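Local coordinates for protein free methionine-R-sulfoxide reductase (Saccharomyces cerevisiae, PDB 1F5M) that reduces the R-enantiomer of free methionine sulfoxide to methionine, with thioredoxin as reductant, and takes part in protection against oxidative stress, at residues D115-Y119 / P120-A124. Sequence-based numbering, arbitrary orientation.
Sequences DVNKY and PGHIA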
loop_
_atom_site.group_PDB
_atom_site.type_symbol
_atom_site.label_atom_id
_atom_site.label_comp_id
_atom_site.label_asym_id
_atom_site.label_seq_id
_atom_site.Cartn_x
_atom_site.Cartn_y
_atom_site.Cartn_z
ATOM N N ASP B 115 10.427 -22.779 -0.570
ATOM C CA ASP B 115 9.260 -23.463 -1.094
ATOM C C ASP B 115 8.235 -23.427 0.034
ATOM O O ASP B 115 8.231 -24.219 0.944
ATOM C CB ASP B 115 9.626 -24.901 -1.489
ATOM C CG ASP B 115 8.425 -25.677 -1.983
ATOM O OD1 ASP B 115 7.294 -25.307 -1.623
ATOM O OD2 ASP B 115 8.612 -26.653 -2.728
ATOM N N VAL B 116 7.338 -22.464 -0.080
ATOM C CA VAL B 116 6.315 -22.174 0.878
ATOM C C VAL B 116 5.387 -23.381 1.204
ATOM O O VAL B 116 4.911 -23.565 2.349
ATOM C CB VAL B 116 5.621 -20.904 0.276
ATOM C CG1 VAL B 116 4.267 -21.179 -0.068
ATOM C CG2 VAL B 116 5.885 -19.705 1.147
ATOM N N ASN B 117 5.178 -24.233 0.223
ATOM C CA ASN B 117 4.351 -25.384 0.440
ATOM C C ASN B 117 5.081 -26.499 1.191
ATOM O O ASN B 117 4.456 -27.506 1.565
ATOM C CB ASN B 117 3.811 -25.872 -0.903
ATOM C CG ASN B 117 2.877 -24.831 -1.548
ATOM O OD1 ASN B 117 1.987 -24.284 -0.883
ATOM N ND2 ASN B 117 3.075 -24.565 -2.828
ATOM N N LYS B 118 6.380 -26.339 1.432
ATOM C CA LYS B 118 7.071 -27.372 2.223
ATOM C C LYS B 118 7.134 -26.769 3.629
ATOM O O LYS B 118 7.708 -27.390 4.519
ATOM C CB LYS B 118 8.503 -27.605 1.778
ATOM C CG LYS B 118 8.704 -28.088 0.353
ATOM C CD LYS B 118 7.811 -29.232 0.028
ATOM C CE LYS B 118 7.975 -29.611 -1.436
ATOM N NZ LYS B 118 9.441 -29.737 -1.747
ATOM N N TYR B 119 6.537 -25.571 3.823
ATOM C CA TYR B 119 6.618 -24.868 5.130
ATOM C C TYR B 119 5.444 -25.233 6.001
ATOM O O TYR B 119 4.351 -24.682 5.815
ATOM C CB TYR B 119 6.609 -23.338 4.941
ATOM C CG TYR B 119 7.001 -22.545 6.184
ATOM C CD1 TYR B 119 8.296 -22.062 6.335
ATOM C CD2 TYR B 119 6.082 -22.325 7.238
ATOM C CE1 TYR B 119 8.675 -21.387 7.498
ATOM C CE2 TYR B 119 6.452 -21.658 8.397
ATOM C CZ TYR B 119 7.750 -21.194 8.521
ATOM O OH TYR B 119 8.158 -20.552 9.668
ATOM N N PRO B 120 5.652 -26.102 7.012
ATOM C CA PRO B 120 4.480 -26.447 7.831
ATOM C C PRO B 120 3.730 -25.273 8.433
ATOM O O PRO B 120 4.318 -24.406 9.096
ATOM C CB PRO B 120 5.031 -27.412 8.889
ATOM C CG PRO B 120 6.569 -27.348 8.742
ATOM C CD PRO B 120 6.822 -26.955 7.323
ATOM N N GLY B 121 2.418 -25.258 8.206
ATOM C CA GLY B 121 1.596 -24.191 8.753
ATOM C C GLY B 121 1.566 -22.926 7.918
ATOM O O GLY B 121 1.061 -21.901 8.380
ATOM N N HIS B 122 2.059 -22.991 6.679
ATOM C CA HIS B 122 2.054 -21.850 5.766
ATOM C C HIS B 122 0.630 -21.275 5.657
ATOM O O HIS B 122 -0.335 -22.014 5.596
ATOM C CB HIS B 122 2.543 -22.330 4.390
ATOM C CG HIS B 122 2.403 -21.321 3.289
ATOM N ND1 HIS B 122 2.812 -20.008 3.413
ATOM C CD2 HIS B 122 1.944 -21.450 2.020
ATOM C CE1 HIS B 122 2.609 -19.375 2.271
ATOM N NE2 HIS B 122 2.082 -20.226 1.409
ATOM N N ILE B 123 0.508 -19.953 5.623
ATOM C CA ILE B 123 -0.802 -19.281 5.514
ATOM C C ILE B 123 -0.672 -18.539 4.210
ATOM O O ILE B 123 0.047 -17.540 4.150
ATOM C CB ILE B 123 -1.015 -18.276 6.717
ATOM C CG1 ILE B 123 -1.039 -19.083 8.014
ATOM C CG2 ILE B 123 -2.290 -17.446 6.502
ATOM C CD1 ILE B 123 -1.114 -18.263 9.285
ATOM N N ALA B 124 -1.273 -19.086 3.146
ATOM C CA ALA B 124 -1.211 -18.476 1.836
ATOM C C ALA B 124 -2.279 -17.393 1.638
ATOM O O ALA B 124 -3.482 -17.670 1.764
ATOM C CB ALA B 124 -1.385 -19.558 0.753
#
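Tyr119 and His122 close a type II beta turn that follows the short 3-10 segment 116-118, in the surface loop joining strands 111-113 and 131-138 of this GAF domain. Pro120 takes the first corner, where its ring restricts phi to the range the first corner of a type II turn needs; its CD lies 3.0 Å from Lys118 O, and its carbonyl O approaches the Tyr119 ring obliquely, 3.3 Å from CD2. Gly121 holds the second corner at a positive phi of 84°, where a side chain would press on the carbonyl O of Pro120. His122 N then closes the turn with a hydrogen bond to Tyr119 O at 3.0 Å. With CG anti to the backbone N (chi1 171°), the imidazole turns back toward the 3-10 segment, and Val116 meets one ring face through CG2, a CH-pi contact 3.8 Å from the centroid. A flat, polarisable ring suits this place, since it can accept a branched aliphatic group on its face. Replacing the imidazole by an alanine would probably strip the Val116 CG2 methyl of its aromatic cover and open a gap between the 3-10 segment and the outgoing chain. Beyond the turn, Ile123 packs on Cys91 and Lys98. The chain then folds past the imidazole, so that Ala124 N sits over the centre of the face opposite Val116, 3.9 Å above the ring plane.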